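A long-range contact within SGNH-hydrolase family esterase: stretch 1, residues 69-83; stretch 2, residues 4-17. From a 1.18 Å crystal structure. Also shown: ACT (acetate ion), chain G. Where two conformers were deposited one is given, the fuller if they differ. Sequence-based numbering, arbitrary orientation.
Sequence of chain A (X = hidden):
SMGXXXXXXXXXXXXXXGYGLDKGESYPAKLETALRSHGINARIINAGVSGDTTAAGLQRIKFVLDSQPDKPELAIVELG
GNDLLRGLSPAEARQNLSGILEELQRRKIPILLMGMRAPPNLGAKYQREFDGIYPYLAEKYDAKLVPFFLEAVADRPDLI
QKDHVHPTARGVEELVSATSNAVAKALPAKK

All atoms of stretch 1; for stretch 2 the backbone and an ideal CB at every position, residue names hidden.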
# COMPACT_ATOMS: atom_id res chain seq x y z
N PRO A 69 -16.86 -13.81 8.77
CA PRO A 69 -17.66 -14.44 9.83
C PRO A 69 -17.58 -13.70 11.14
O PRO A 69 -18.56 -13.68 11.90
CB PRO A 69 -17.07 -15.86 9.93
CG PRO A 69 -16.31 -16.06 8.65
CD PRO A 69 -15.81 -14.70 8.26
N ASP A 70 -16.44 -13.07 11.44
CA ASP A 70 -16.26 -12.32 12.67
C ASP A 70 -15.94 -10.88 12.32
O ASP A 70 -15.01 -10.61 11.55
CB ASP A 70 -15.08 -12.87 13.48
CG ASP A 70 -15.26 -14.31 13.86
OD1 ASP A 70 -16.35 -14.67 14.38
OD2 ASP A 70 -14.31 -15.09 13.64
N LYS A 71 -16.68 -9.96 12.91
CA LYS A 71 -16.49 -8.55 12.61
C LYS A 71 -15.09 -8.11 13.05
O LYS A 71 -14.67 -8.42 14.18
CB LYS A 71 -17.53 -7.74 13.37
CG LYS A 71 -17.54 -6.28 13.03
CD LYS A 71 -18.59 -5.56 13.84
CE LYS A 71 -18.73 -4.13 13.37
NZ LYS A 71 -19.86 -3.45 14.06
N PRO A 72 -14.34 -7.41 12.21
CA PRO A 72 -13.02 -6.93 12.63
C PRO A 72 -13.11 -6.03 13.85
O PRO A 72 -14.01 -5.20 13.97
CB PRO A 72 -12.52 -6.17 11.41
CG PRO A 72 -13.23 -6.82 10.25
CD PRO A 72 -14.60 -7.12 10.79
N GLU A 73 -12.15 -6.21 14.74
CA GLU A 73 -12.02 -5.37 15.92
C GLU A 73 -11.07 -4.19 15.69
O GLU A 73 -11.03 -3.26 16.50
CB GLU A 73 -11.58 -6.23 17.11
CG GLU A 73 -12.57 -7.38 17.39
CD GLU A 73 -12.05 -8.39 18.39
OE1 GLU A 73 -11.71 -9.52 17.97
OE2 GLU A 73 -12.02 -8.06 19.60
N LEU A 74 -10.36 -4.20 14.57
CA LEU A 74 -9.50 -3.12 14.13
C LEU A 74 -9.34 -3.33 12.63
O LEU A 74 -9.21 -4.48 12.19
CB LEU A 74 -8.12 -3.19 14.79
CG LEU A 74 -7.02 -2.28 14.24
CD1 LEU A 74 -7.35 -0.82 14.49
CD2 LEU A 74 -5.68 -2.62 14.86
N ALA A 75 -9.36 -2.24 11.87
CA ALA A 75 -9.08 -2.28 10.44
C ALA A 75 -7.84 -1.45 10.18
O ALA A 75 -7.80 -0.27 10.53
CB ALA A 75 -10.25 -1.72 9.62
N ILE A 76 -6.85 -2.06 9.55
CA ILE A 76 -5.63 -1.37 9.12
C ILE A 76 -5.77 -1.10 7.64
O ILE A 76 -5.93 -2.04 6.85
CB ILE A 76 -4.38 -2.22 9.40
CG1 ILE A 76 -4.33 -2.69 10.86
CG2 ILE A 76 -3.14 -1.42 9.01
CD1 ILE A 76 -3.19 -3.67 11.17
N VAL A 77 -5.73 0.17 7.24
CA VAL A 77 -5.98 0.56 5.86
C VAL A 77 -4.69 1.07 5.25
O VAL A 77 -4.10 2.04 5.76
CB VAL A 77 -7.10 1.61 5.76
CG1 VAL A 77 -7.27 2.08 4.32
CG2 VAL A 77 -8.40 1.07 6.31
N GLU A 78 -4.26 0.44 4.16
CA GLU A 78 -2.96 0.70 3.54
C GLU A 78 -3.18 0.78 2.03
O GLU A 78 -3.06 -0.22 1.33
CB GLU A 78 -2.00 -0.43 3.91
CG GLU A 78 -0.63 -0.36 3.30
CD GLU A 78 -0.51 -1.14 2.00
OE1 GLU A 78 0.08 -0.57 1.05
OE2 GLU A 78 -0.97 -2.30 1.91
N LEU A 79 -3.51 1.96 1.53
CA LEU A 79 -3.82 2.13 0.11
C LEU A 79 -3.37 3.51 -0.34
O LEU A 79 -3.32 4.45 0.46
CB LEU A 79 -5.31 1.97 -0.18
CG LEU A 79 -5.86 0.56 -0.05
CD1 LEU A 79 -7.38 0.60 -0.18
CD2 LEU A 79 -5.28 -0.34 -1.11
N GLY A 80 -3.11 3.62 -1.64
CA GLY A 80 -2.73 4.87 -2.26
C GLY A 80 -1.44 4.77 -3.04
O GLY A 80 -1.20 5.56 -3.96
N GLY A 81 -0.60 3.80 -2.68
CA GLY A 81 0.64 3.62 -3.42
C GLY A 81 0.41 3.37 -4.90
O GLY A 81 1.16 3.87 -5.75
N ASN A 82 -0.64 2.62 -5.24
CA ASN A 82 -0.91 2.33 -6.68
C ASN A 82 -1.43 3.59 -7.38
O ASN A 82 -1.14 3.75 -8.57
CB ASN A 82 -1.77 1.08 -6.87
CG ASN A 82 -0.95 -0.17 -6.61
OD1 ASN A 82 0.06 -0.40 -7.25
ND2 ASN A 82 -1.37 -0.95 -5.64
N ASP A 83 -2.16 4.44 -6.66
CA ASP A 83 -2.60 5.74 -7.25
C ASP A 83 -1.34 6.52 -7.63
O ASP A 83 -1.30 7.08 -8.73
CB ASP A 83 -3.50 6.53 -6.31
CG ASP A 83 -4.78 5.81 -5.91
OD1 ASP A 83 -4.68 4.65 -5.47
OD2 ASP A 83 -5.85 6.42 -6.04
N UNK A 4 -10.79 -16.80 22.35
CA UNK A 4 -10.67 -16.68 20.91
C UNK A 4 -9.78 -15.50 20.55
O UNK A 4 -9.65 -14.52 21.30
CB UNK A 4 -12.05 -16.53 20.27
N UNK A 5 -9.18 -15.59 19.37
CA UNK A 5 -8.26 -14.57 18.90
C UNK A 5 -8.98 -13.27 18.55
O UNK A 5 -10.16 -13.25 18.19
CB UNK A 5 -7.49 -15.08 17.68
N UNK A 6 -8.22 -12.17 18.63
CA UNK A 6 -8.69 -10.86 18.22
C UNK A 6 -8.60 -10.72 16.70
O UNK A 6 -7.55 -10.97 16.10
CB UNK A 6 -7.88 -9.76 18.91
N UNK A 7 -9.67 -10.26 16.08
CA UNK A 7 -9.75 -10.21 14.63
C UNK A 7 -9.34 -8.83 14.13
O UNK A 7 -9.91 -7.81 14.53
CB UNK A 7 -11.16 -10.56 14.16
N UNK A 8 -8.35 -8.80 13.24
CA UNK A 8 -7.85 -7.56 12.64
C UNK A 8 -7.96 -7.70 11.13
O UNK A 8 -7.54 -8.71 10.57
CB UNK A 8 -6.41 -7.27 13.06
N UNK A 9 -8.53 -6.69 10.48
CA UNK A 9 -8.58 -6.66 9.02
C UNK A 9 -7.38 -5.89 8.49
O UNK A 9 -7.20 -4.72 8.83
CB UNK A 9 -9.89 -6.03 8.53
N UNK A 10 -6.57 -6.53 7.66
CA UNK A 10 -5.46 -5.87 6.97
C UNK A 10 -5.91 -5.59 5.54
O UNK A 10 -5.89 -6.47 4.69
CB UNK A 10 -4.19 -6.72 7.00
N UNK A 11 -6.34 -4.35 5.29
CA UNK A 11 -6.98 -3.97 4.03
C UNK A 11 -5.99 -3.13 3.24
O UNK A 11 -5.76 -1.97 3.58
CB UNK A 11 -8.29 -3.21 4.27
N UNK A 12 -5.39 -3.70 2.20
CA UNK A 12 -4.34 -3.01 1.50
C UNK A 12 -4.03 -3.58 0.14
O UNK A 12 -4.86 -4.22 -0.49
CB UNK A 12 -3.07 -3.02 2.35
N UNK A 13 -2.80 -3.32 -0.30
CA UNK A 13 -2.36 -3.65 -1.65
C UNK A 13 -1.24 -4.68 -1.62
O UNK A 13 -1.24 -5.56 -0.75
CB UNK A 13 -1.90 -2.39 -2.39
N UNK A 14 -0.27 -4.58 -2.53
CA UNK A 14 0.80 -5.57 -2.57
C UNK A 14 1.66 -5.57 -1.31
O UNK A 14 2.32 -6.58 -1.04
CB UNK A 14 1.69 -5.32 -3.79
N UNK A 15 1.67 -4.48 -0.55
CA UNK A 15 2.44 -4.46 0.69
C UNK A 15 1.79 -5.29 1.79
O UNK A 15 2.48 -5.68 2.74
CB UNK A 15 2.62 -3.02 1.17
N UNK A 16 0.49 -5.53 1.71
CA UNK A 16 -0.16 -6.49 2.59
C UNK A 16 -0.29 -7.87 1.96
O UNK A 16 -0.18 -8.87 2.67
CB UNK A 16 -1.54 -5.97 2.99
N UNK A 17 -0.51 -7.95 0.64
CA UNK A 17 -0.66 -9.25 -0.01
C UNK A 17 0.62 -10.08 0.07
O UNK A 17 0.55 -11.31 -0.00
CB UNK A 17 -1.06 -9.06 -1.47
C ACT G . -5.88 -8.23 24.15
O ACT G . -6.23 -7.05 24.40
OXT ACT G . -6.17 -8.95 23.16
CH3 ACT G . -4.96 -8.92 25.21

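The strand beginning at position 6 runs parallel to the strand around Ala-75 to Val-77, their axes approaching to 4.7 Å. Positions 4 and 5 precede this pairing, and their ideal CB atoms have nothing of stretch 1 within 5.5 Å; Glu-4 and Ser-5 are found.

At position 6 the CB points sideways, but it lies 3.9 Å from Glu-73 OE1. A basic or hydrogen-bonding side chain would answer that carboxylate. The residue is Arg-6, which curls back with chi1 to chi3 all m: its NE and NH2 donate to Glu-73 OE2 at 2.8 and 2.9 Å in a salt bridge, while NH1 donates to the acetate OXT at 2.9 Å.

Position 7 also points sideways, its CB 4.1 Å from Lys-71 O and 4.4 Å from Pro-72 CA. A medium aliphatic residue would fit, and Val-7 reaches Asp-70 CB with CG2 at 3.9 Å. Its N donates to Glu-73 OE1 (2.9 Å) and its O accepts from Glu-73 N (2.8 Å).

At position 8 the CB lies on the sheet face that carries Leu-74 and Ile-76, so valine, leucine or isoleucine would serve. Ile-8 places CG2 3.8 Å from Ile-76 CD1 and 4.2 Å from Leu-74 CD2.

Position 9 turns to the other face, with Ala-75, where the apolar surface of Pro-72 and Ala-75 suits an aliphatic chain. Leu-9 sets CB 3.8 Å from Pro-72 CG and 4.4 Å from Ala-75 CB. Its N donates to Leu-74 O (2.9 Å) and its O accepts from Ile-76 N (2.8 Å), as expected of parallel strands.

The CB of position 10 comes no nearer than 5.0 Å, to Ile-76 O, which demands little; Ala-10 is there.

Position 11 shares its face with Val-77, and a large apolar residue could extend toward Leu-79. Phe-11 does so, CE2 lying 3.8 Å from Leu-79 CD1, while its N donates to Ile-76 O at 2.8 Å.

At position 12 an ideal CB would sit 2.3 Å from Glu-78 OE2, a clash. Glycine fits, and Gly-12 lets CA approach Glu-78 O to 3.1 Å.

Position 13 stands just before a helix, its CB 3.6 Å from Asn-82 ND2 and 4.4 Å from Glu-78 OE1. The carboxylate would favour Asn, Ser or Thr as cap over a second acid, unless a proton is shared. Asp-13 accepts from the N of position 15 through OD1 (3.1 Å), a capping bond, and its N donates to Glu-78 OE2 (3.0 Å). OD1 lies 2.6 Å from Glu-78 OE1, suggesting that one acid group is protonated. Two waters link OD2 to the N atoms of Gly-80, Gly-81 and Asn-82.

The CB of position 14 has nothing of stretch 1 within 5.5 Å, so many residues would do; Ser-14 is found, its N linked to Asn-82 ND2 through a water. At position 15, CB points toward stretch 1, 3.5 Å from Glu-78 OE1; a polar residue might be expected, yet Leu-15 brings CD1 to 3.4 Å from that OE1. Position 16 also points toward stretch 1, where Glu-78 and Ile-76 offer aliphatic surface for a large apolar side chain. Phe-16 covers Glu-78 CB with a ring face and meets Ile-76 CG2 at its edge. Position 17, out of reach, is Ala-17.

Stretch 2 (4-17) ESRVILAFGDSLFA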
# COMPACT_ATOMS: atom_id res chain seq x y z
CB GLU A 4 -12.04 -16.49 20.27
CG GLU A 4 -12.79 -15.32 20.82
CD GLU A 4 -13.84 -15.75 21.81
OE1 GLU A 4 -15.02 -15.42 21.61
OE2 GLU A 4 -13.48 -16.45 22.79
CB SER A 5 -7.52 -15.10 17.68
OG SER A 5 -6.76 -16.25 18.02
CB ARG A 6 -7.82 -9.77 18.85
CG ARG A 6 -7.51 -9.97 20.32
CD ARG A 6 -8.76 -9.86 21.20
NE ARG A 6 -9.56 -8.67 20.90
CZ ARG A 6 -9.27 -7.45 21.33
NH1 ARG A 6 -8.20 -7.22 22.08
NH2 ARG A 6 -10.06 -6.43 20.99
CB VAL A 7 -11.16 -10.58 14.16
CG1 VAL A 7 -11.26 -10.47 12.65
CG2 VAL A 7 -11.50 -12.00 14.63
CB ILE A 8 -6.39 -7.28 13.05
CG1 ILE A 8 -6.26 -7.19 14.57
CG2 ILE A 8 -5.88 -6.01 12.36
CD1 ILE A 8 -4.83 -7.07 15.07
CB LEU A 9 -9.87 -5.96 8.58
CG LEU A 9 -10.02 -5.81 7.07
CD1 LEU A 9 -10.14 -7.17 6.40
CD2 LEU A 9 -11.21 -4.94 6.70
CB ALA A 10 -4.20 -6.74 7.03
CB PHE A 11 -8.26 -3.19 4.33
CG PHE A 11 -9.15 -2.97 3.14
CD1 PHE A 11 -9.91 -4.01 2.62
CD2 PHE A 11 -9.24 -1.72 2.53
CE1 PHE A 11 -10.74 -3.82 1.52
CE2 PHE A 11 -10.08 -1.52 1.43
CZ PHE A 11 -10.82 -2.57 0.93
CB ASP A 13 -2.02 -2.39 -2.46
CG ASP A 13 -1.00 -1.51 -1.78
OD1 ASP A 13 -0.15 -2.05 -1.03
OD2 ASP A 13 -1.01 -0.28 -1.99
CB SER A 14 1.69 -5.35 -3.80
OG SER A 14 2.22 -4.03 -3.81
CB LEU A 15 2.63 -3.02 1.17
CG LEU A 15 3.34 -2.06 0.21
CD1 LEU A 15 3.45 -0.68 0.82
CD2 LEU A 15 4.73 -2.58 -0.15
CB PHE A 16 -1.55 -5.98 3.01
CG PHE A 16 -1.53 -4.94 4.10
CD1 PHE A 16 -0.35 -4.45 4.63
CD2 PHE A 16 -2.73 -4.44 4.59
CE1 PHE A 16 -0.37 -3.49 5.64
CE2 PHE A 16 -2.75 -3.49 5.59
CZ PHE A 16 -1.57 -3.02 6.13
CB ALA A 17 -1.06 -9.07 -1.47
O HOH W 1 -2.62 1.39 -3.39
O HOH W 2 -0.51 1.96 -0.55
O HOH W 3 0.04 -2.92 -4.93
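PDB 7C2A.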